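Local structure of amidohydrolase (Xanthomonas campestris pv. campestris, 4DZH) at residues 71-79 with 353-364; 283-294 with 310-321. The protein probably deaminates adenosine-type nucleosides such as 5'-methylthioadenosine, as a zinc-dependent hydrolase of the amidohydrolase superfamily. All coordinates share one frame; numbering follows the deposited sequence.

Contact 1 of 2, residues 71-79 with 353-364. With ZN (zinc ion), chain E.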
# COMPACT_ATOMS: atom_id res chain seq x y z
N LEU A 71 10.25 -9.99 15.52
CA LEU A 71 10.95 -8.85 16.10
C LEU A 71 12.02 -8.40 15.11
O LEU A 71 12.82 -9.22 14.64
CB LEU A 71 11.58 -9.25 17.46
CG LEU A 71 12.30 -8.16 18.27
CD1 LEU A 71 11.42 -7.02 18.73
CD2 LEU A 71 12.95 -8.81 19.50
N MET A 72 11.99 -7.13 14.74
CA MET A 72 12.93 -6.56 13.76
C MET A 72 13.36 -5.16 14.25
O MET A 72 12.76 -4.60 15.19
CB MET A 72 12.24 -6.45 12.40
CG MET A 72 11.12 -5.46 12.39
SD MET A 72 10.28 -5.48 10.80
CE MET A 72 9.46 -3.89 10.93
N PRO A 73 14.42 -4.58 13.64
CA PRO A 73 14.79 -3.20 13.97
C PRO A 73 13.68 -2.25 13.55
O PRO A 73 12.95 -2.57 12.59
CB PRO A 73 16.02 -2.94 13.09
CG PRO A 73 16.57 -4.32 12.71
CD PRO A 73 15.28 -5.15 12.58
N GLY A 74 13.59 -1.12 14.25
CA GLY A 74 12.64 -0.10 13.82
C GLY A 74 12.92 0.32 12.39
O GLY A 74 14.04 0.34 11.90
N LEU A 75 11.86 0.61 11.67
CA LEU A 75 12.00 1.17 10.34
C LEU A 75 12.52 2.59 10.40
O LEU A 75 12.20 3.39 11.30
CB LEU A 75 10.67 1.14 9.63
CG LEU A 75 10.06 -0.27 9.51
CD1 LEU A 75 8.70 -0.24 8.82
CD2 LEU A 75 11.02 -1.34 8.87
N VAL A 76 13.35 2.93 9.42
CA VAL A 76 13.98 4.23 9.35
C VAL A 76 13.42 4.96 8.14
O VAL A 76 13.64 4.53 6.97
CB VAL A 76 15.52 4.07 9.25
CG1 VAL A 76 16.19 5.44 9.04
CG2 VAL A 76 16.07 3.38 10.51
N ASN A 77 12.60 5.98 8.41
CA ASN A 77 11.97 6.74 7.35
C ASN A 77 12.94 7.84 6.96
O ASN A 77 13.07 8.84 7.66
CB ASN A 77 10.63 7.33 7.86
CG ASN A 77 9.83 8.03 6.76
OD1 ASN A 77 10.38 8.52 5.73
ND2 ASN A 77 8.51 8.14 6.97
N ALA A 78 13.63 7.63 5.85
CA ALA A 78 14.81 8.44 5.54
C ALA A 78 14.51 9.73 4.79
O ALA A 78 15.45 10.39 4.28
CB ALA A 78 15.84 7.56 4.75
N HIS A 79 13.23 10.14 4.70
CA HIS A 79 12.89 11.46 4.17
C HIS A 79 11.51 11.93 4.59
O HIS A 79 10.51 11.46 4.08
CB HIS A 79 12.93 11.49 2.64
CG HIS A 79 12.73 12.86 2.07
ND1 HIS A 79 13.61 13.90 2.32
CD2 HIS A 79 11.73 13.40 1.33
CE1 HIS A 79 13.19 14.99 1.70
NE2 HIS A 79 12.05 14.73 1.09
N LEU A 353 13.76 -4.88 2.89
CA LEU A 353 13.75 -4.71 4.33
C LEU A 353 15.10 -4.14 4.82
O LEU A 353 15.14 -3.30 5.75
CB LEU A 353 13.37 -6.01 5.05
CG LEU A 353 13.13 -5.76 6.55
CD1 LEU A 353 11.87 -4.91 6.82
CD2 LEU A 353 12.97 -7.09 7.27
N ARG A 354 16.19 -4.56 4.16
CA ARG A 354 17.51 -4.02 4.49
C ARG A 354 17.56 -2.51 4.27
O ARG A 354 18.02 -1.77 5.14
CB ARG A 354 18.58 -4.72 3.65
CG ARG A 354 20.05 -4.34 4.04
CD ARG A 354 21.02 -5.31 3.37
NE ARG A 354 22.46 -5.03 3.62
CZ ARG A 354 23.11 -5.54 4.66
NH1 ARG A 354 22.44 -6.28 5.55
NH2 ARG A 354 24.45 -5.32 4.83
N ALA A 355 17.07 -2.05 3.12
CA ALA A 355 16.99 -0.63 2.80
C ALA A 355 16.18 0.14 3.85
O ALA A 355 16.58 1.23 4.29
CB ALA A 355 16.46 -0.42 1.41
N ALA A 356 15.04 -0.44 4.25
CA ALA A 356 14.16 0.19 5.23
C ALA A 356 14.73 0.31 6.64
O ALA A 356 14.18 1.06 7.49
CB ALA A 356 12.83 -0.59 5.29
N THR A 357 15.84 -0.40 6.94
CA THR A 357 16.37 -0.40 8.29
C THR A 357 17.83 0.05 8.23
O THR A 357 18.11 1.23 8.41
CB THR A 357 16.26 -1.79 8.96
OG1 THR A 357 16.77 -2.81 8.06
CG2 THR A 357 14.77 -2.05 9.30
N LEU A 358 18.71 -0.90 7.93
CA LEU A 358 20.15 -0.64 7.87
C LEU A 358 20.52 0.36 6.77
O LEU A 358 21.42 1.19 6.99
CB LEU A 358 20.91 -1.95 7.65
CG LEU A 358 22.44 -1.80 7.81
CD1 LEU A 358 22.81 -1.31 9.20
CD2 LEU A 358 23.05 -3.12 7.46
N GLY A 359 19.85 0.32 5.60
CA GLY A 359 20.13 1.31 4.56
C GLY A 359 19.83 2.74 5.03
O GLY A 359 20.60 3.70 4.86
N GLY A 360 18.68 2.90 5.67
CA GLY A 360 18.35 4.19 6.26
C GLY A 360 19.31 4.57 7.37
O GLY A 360 19.72 5.72 7.44
N ALA A 361 19.65 3.63 8.24
CA ALA A 361 20.59 3.86 9.33
C ALA A 361 21.88 4.45 8.77
O ALA A 361 22.35 5.50 9.23
CB ALA A 361 20.90 2.59 10.07
N ARG A 362 22.41 3.79 7.74
CA ARG A 362 23.66 4.23 7.10
C ARG A 362 23.54 5.58 6.40
O ARG A 362 24.49 6.39 6.42
CB ARG A 362 24.13 3.18 6.11
CG ARG A 362 24.67 1.95 6.80
CD ARG A 362 25.00 0.85 5.80
NE ARG A 362 25.58 -0.31 6.47
CZ ARG A 362 25.95 -1.43 5.84
NH1 ARG A 362 25.81 -1.54 4.53
NH2 ARG A 362 26.48 -2.43 6.52
N ALA A 363 22.38 5.83 5.78
CA ALA A 363 22.17 7.12 5.10
C ALA A 363 22.20 8.28 6.08
O ALA A 363 22.61 9.39 5.73
CB ALA A 363 20.83 7.10 4.35
N LEU A 364 21.77 8.06 7.31
CA LEU A 364 21.66 9.14 8.29
C LEU A 364 22.91 9.22 9.16
O LEU A 364 23.02 10.09 10.00
CB LEU A 364 20.43 8.94 9.19
CG LEU A 364 19.06 9.39 8.65
CD1 LEU A 364 18.77 8.82 7.26
CD2 LEU A 364 17.96 8.95 9.62
ZN ZN E . 10.81 16.17 0.28
O HOH W 1 15.40 3.71 4.96
O HOH W 2 10.17 16.12 -1.64
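Val76 drives its two methyls into the flank of helix 353-363 and carries the largest share of the contact. With CG1 anti to the backbone N (chi1 175°), that methyl lies over the bare backbone of Gly360, 3.6 Å from Gly360 C, where there is no side chain to hold it off; the other branch, CG2, sits 3.6 Å from Thr357 O. One turn beyond Gly360, Leu364 reaches back with a different methyl for each neighbour: CD2 meets Val76 CG1, and CD1 comes to 4.1 Å from Ala78 CB. At the other end Leu75 and Thr357 cross at a slant, Leu75 CD2 lying 3.8 Å from Thr357 CG2, while the hydroxyl of Thr357 turns back along its own helix to Leu353 O.

The fold is the TIM barrel of the amidohydrolases, and strand 75-79 is an inner stave with this helix against it. They are joined by a straight hydrogen bond, Val76 N to Ala356 O, 2.8 Å long with 171° at the hydrogen. The pi-type turn at 355-359, where Gly360 N goes weakly to Ala355 O, probably leaves Ala356 O available to the strand. Water 1 lies 2.8 Å from both Val76 O and Ala355 O. At the strand's C-terminal end, His79 NE2 binds zinc at 2.1 Å, in a site completed by His81, His228, Asp316 and water 2.

Contact 2 of 2, residues 283-294 with 310-321. With MG (magnesium ion), chain B; ZN (zinc ion), chain E; ZN (zinc ion), chain F.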
# COMPACT_ATOMS: atom_id res chain seq x y z
N SER A 283 24.46 8.37 -0.42
CA SER A 283 23.22 7.59 -0.22
C SER A 283 22.07 8.16 -1.03
O SER A 283 21.93 9.37 -1.18
CB SER A 283 22.84 7.53 1.25
OG SER A 283 23.81 6.85 2.03
N VAL A 284 21.23 7.28 -1.56
CA VAL A 284 20.01 7.70 -2.26
C VAL A 284 18.82 7.31 -1.38
O VAL A 284 18.72 6.15 -0.94
CB VAL A 284 19.90 7.07 -3.67
CG1 VAL A 284 18.58 7.36 -4.28
CG2 VAL A 284 20.99 7.69 -4.58
N VAL A 285 17.94 8.27 -1.14
CA VAL A 285 16.63 7.94 -0.52
C VAL A 285 15.53 7.87 -1.58
O VAL A 285 15.21 8.85 -2.27
CB VAL A 285 16.24 8.98 0.52
CG1 VAL A 285 14.90 8.53 1.15
CG2 VAL A 285 17.34 9.10 1.58
N HIS A 286 14.90 6.69 -1.67
CA HIS A 286 13.82 6.41 -2.59
C HIS A 286 12.47 6.63 -1.91
O HIS A 286 12.21 6.06 -0.86
CB HIS A 286 14.01 4.96 -3.07
CG HIS A 286 13.02 4.49 -4.10
ND1 HIS A 286 12.50 5.29 -5.10
CD2 HIS A 286 12.47 3.26 -4.28
CE1 HIS A 286 11.67 4.57 -5.84
NE2 HIS A 286 11.64 3.34 -5.37
N CYS A 287 11.66 7.49 -2.52
CA CYS A 287 10.31 7.85 -2.06
C CYS A 287 9.32 7.51 -3.19
O CYS A 287 8.78 8.39 -3.89
CB CYS A 287 10.27 9.35 -1.75
SG CYS A 287 11.44 9.86 -0.48
N PRO A 288 9.05 6.21 -3.39
CA PRO A 288 8.28 5.83 -4.58
C PRO A 288 6.84 6.36 -4.62
O PRO A 288 6.32 6.72 -5.66
CB PRO A 288 8.27 4.29 -4.51
CG PRO A 288 8.64 3.94 -3.04
CD PRO A 288 9.56 5.06 -2.62
N GLU A 289 6.14 6.35 -3.47
CA GLU A 289 4.74 6.74 -3.54
C GLU A 289 4.58 8.21 -3.90
O GLU A 289 3.66 8.56 -4.70
CB GLU A 289 3.95 6.34 -2.25
CG GLU A 289 3.94 4.80 -2.03
CD GLU A 289 3.15 4.31 -0.84
OE1 GLU A 289 2.46 5.15 -0.17
OE2 GLU A 289 3.19 3.07 -0.63
N SER A 290 5.41 9.07 -3.30
CA SER A 290 5.40 10.49 -3.63
C SER A 290 5.76 10.68 -5.11
O SER A 290 5.09 11.46 -5.80
CB SER A 290 6.37 11.25 -2.75
OG SER A 290 6.50 12.60 -3.20
N ASN A 291 6.79 9.96 -5.56
CA ASN A 291 7.24 10.09 -6.96
C ASN A 291 6.09 9.69 -7.93
O ASN A 291 5.87 10.33 -8.98
CB ASN A 291 8.44 9.18 -7.27
CG ASN A 291 9.73 9.53 -6.54
OD1 ASN A 291 10.65 8.71 -6.50
ND2 ASN A 291 9.83 10.75 -5.96
N LEU A 292 5.37 8.60 -7.61
CA LEU A 292 4.34 8.18 -8.51
C LEU A 292 3.19 9.20 -8.46
O LEU A 292 2.68 9.61 -9.50
CB LEU A 292 3.84 6.77 -8.13
CG LEU A 292 4.82 5.62 -8.27
CD1 LEU A 292 4.07 4.34 -7.76
CD2 LEU A 292 5.16 5.44 -9.73
N LYS A 293 2.81 9.62 -7.25
CA LYS A 293 1.64 10.48 -7.09
C LYS A 293 1.86 11.85 -7.74
O LYS A 293 0.91 12.39 -8.29
CB LYS A 293 1.33 10.64 -5.59
CG LYS A 293 0.04 11.33 -5.25
CD LYS A 293 -0.24 11.21 -3.72
CE LYS A 293 -1.66 11.64 -3.32
NZ LYS A 293 -1.84 13.13 -3.35
N LEU A 294 3.10 12.36 -7.72
CA LEU A 294 3.38 13.68 -8.29
C LEU A 294 3.79 13.55 -9.75
O LEU A 294 4.11 14.55 -10.42
CB LEU A 294 4.48 14.39 -7.50
CG LEU A 294 4.02 14.80 -6.08
CD1 LEU A 294 5.17 15.40 -5.25
CD2 LEU A 294 2.82 15.72 -6.17
N ASN A 310 24.39 2.85 -1.50
CA ASN A 310 23.56 2.73 -0.30
C ASN A 310 22.15 3.29 -0.52
O ASN A 310 22.00 4.47 -0.81
CB ASN A 310 24.19 3.37 0.92
CG ASN A 310 23.38 3.10 2.16
OD1 ASN A 310 23.31 1.96 2.64
ND2 ASN A 310 22.72 4.13 2.65
N LEU A 311 21.12 2.44 -0.41
CA LEU A 311 19.74 2.83 -0.72
C LEU A 311 18.89 2.82 0.55
O LEU A 311 18.89 1.84 1.31
CB LEU A 311 19.12 1.90 -1.76
CG LEU A 311 17.77 2.25 -2.41
CD1 LEU A 311 17.88 3.47 -3.30
CD2 LEU A 311 17.18 1.11 -3.17
N ALA A 312 18.17 3.92 0.77
CA ALA A 312 17.18 4.02 1.85
C ALA A 312 15.81 4.33 1.29
O ALA A 312 15.63 4.60 0.10
CB ALA A 312 17.63 5.11 2.81
N ILE A 313 14.79 4.29 2.18
CA ILE A 313 13.41 4.48 1.78
C ILE A 313 12.81 5.55 2.69
O ILE A 313 13.08 5.59 3.89
CB ILE A 313 12.63 3.14 1.90
CG1 ILE A 313 13.17 2.13 0.87
CG2 ILE A 313 11.10 3.35 1.68
CD1 ILE A 313 12.61 0.72 1.01
N GLY A 314 12.04 6.44 2.07
CA GLY A 314 11.35 7.49 2.82
C GLY A 314 9.95 7.71 2.25
O GLY A 314 9.61 7.29 1.12
N THR A 315 9.10 8.41 2.99
CA THR A 315 7.71 8.60 2.59
C THR A 315 7.45 9.99 1.95
O THR A 315 6.42 10.15 1.28
CB THR A 315 6.70 8.41 3.78
OG1 THR A 315 7.05 9.34 4.83
CG2 THR A 315 6.71 6.95 4.33
N ASP A 316 8.32 10.97 2.21
CA ASP A 316 8.04 12.38 1.90
C ASP A 316 6.89 12.80 2.79
O ASP A 316 6.60 12.13 3.81
CB ASP A 316 7.75 12.57 0.38
CG ASP A 316 8.21 13.94 -0.18
OD1 ASP A 316 8.94 14.75 0.43
OD2 ASP A 316 7.83 14.10 -1.37
N GLY A 317 6.17 13.85 2.44
CA GLY A 317 5.15 14.43 3.32
C GLY A 317 3.73 13.96 3.04
O GLY A 317 3.45 13.39 1.97
N CYS A 318 2.81 14.23 3.98
CA CYS A 318 1.45 13.75 3.89
C CYS A 318 0.56 14.54 2.94
O CYS A 318 -0.61 14.20 2.83
CB CYS A 318 0.78 13.64 5.27
SG CYS A 318 1.54 12.34 6.29
N ALA A 319 1.10 15.53 2.24
CA ALA A 319 0.32 16.15 1.16
C ALA A 319 0.68 15.49 -0.16
O ALA A 319 0.08 15.83 -1.20
CB ALA A 319 0.56 17.66 1.10
N SER A 320 1.66 14.60 -0.16
CA SER A 320 1.97 13.82 -1.39
C SER A 320 2.34 12.36 -1.07
O SER A 320 3.42 11.88 -1.43
CB SER A 320 3.05 14.49 -2.22
OG SER A 320 4.33 14.39 -1.63
N ASN A 321 1.43 11.71 -0.35
CA ASN A 321 1.60 10.28 -0.10
C ASN A 321 0.30 9.51 0.01
O ASN A 321 0.08 8.61 -0.81
CB ASN A 321 2.60 10.02 1.07
CG ASN A 321 2.98 8.54 1.16
OD1 ASN A 321 2.10 7.67 1.34
ND2 ASN A 321 4.26 8.26 1.03
MG MG B . 1.70 5.75 1.59
ZN ZN E . 10.81 16.17 0.28
ZN ZN F . 8.33 15.95 -1.78
O HOH W 3 7.10 8.50 -1.01
O HOH W 4 -0.07 15.16 -3.98
O HOH W 5 -0.17 6.35 0.68
O HOH W 6 3.49 5.19 2.41
O HOH W 7 0.69 3.92 2.02
O HOH W 2 10.17 16.12 -1.64
O HOH W 8 8.14 16.45 -3.85
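Asn310 ND2 donates to Ser283 OG at 3.0 Å, Ser283 OG lying 21° out of the plane of the Asn310 amide; this side-chain link sits beside the ends of two neighbouring parallel strands, 283-286 and 310-313, in the TIM barrel of this amidohydrolase. The strand pairing starts with Val284 N to Asn310 O; Ala312 N then takes Val284 O, and His286 N takes Ala312 O, the usual parallel pattern. On one face Val284 CG1 meets Leu311 CD1; on the other, Val285 CG2 lies 4.2 Å from Ala312 CB and its CG1 packs against the backbone at Gly314. His286 O receives Gly314 N from above the carbonyl plane, where the first strand turns into helix 288-293 and the second into the loop that holds Asp316 and Asn321.

Cys287 is the N-cap of helix 288-293, and Pro288 CD rests 3.7 Å above the centre of the His286 ring. Glu289 extends beyond CG to put OE1 on magnesium at 2.0 Å. Asn321 OD1 binds the same ion, the carboxylate and amide planes turned 46° apart; Asp323 and waters 5, 6 and 7 complete the site. Thr332 and Ser328 hold Glu289 OE2, while Asn321 ND2 donates in plane to a lone pair of Thr315 O, which helps fix the amide's rotation, together with OD1 on magnesium and the ND2 bond to Glu329. Ser290 OG gives a 2.7 Å hydrogen bond to the anti lone pair of Asp316 OD2, away from OD1. That OD2 is 2.0 Å from the chain F zinc, and Asp316 OD1 bridges the zinc ions of chains E and F.

Lys293 lays its CD along the backbone of Ser320 and Asn321; its amine pairs with Asp92 and reaches Ala319 O through water 4. Leu294 CD1 covers Ser320 CB at 3.8 Å.

Overall arrangement
From the N terminus, the chain lays down strand 69-80, which carries half of contact 1, and runs through most of the barrel before helix 349-363 closes that loop, residue 353 coming 274 positions after residue 79. Contact 2 nests inside it as a short loop: strand 283-286 is rejoined by strand 310-313, and its following helix by the loop after it, with only 15 residues between the segments. The two contacts, with centres about 14 Å apart, meet where strand 310-313 lies beside strand 69-80, through probable hydrogen bonds from Ala78 N to Ile313 O and Asn77 ND2 to Thr315 OG1. Both also reach the chain E zinc and water 2, tying the barrel's closure to the metal centre.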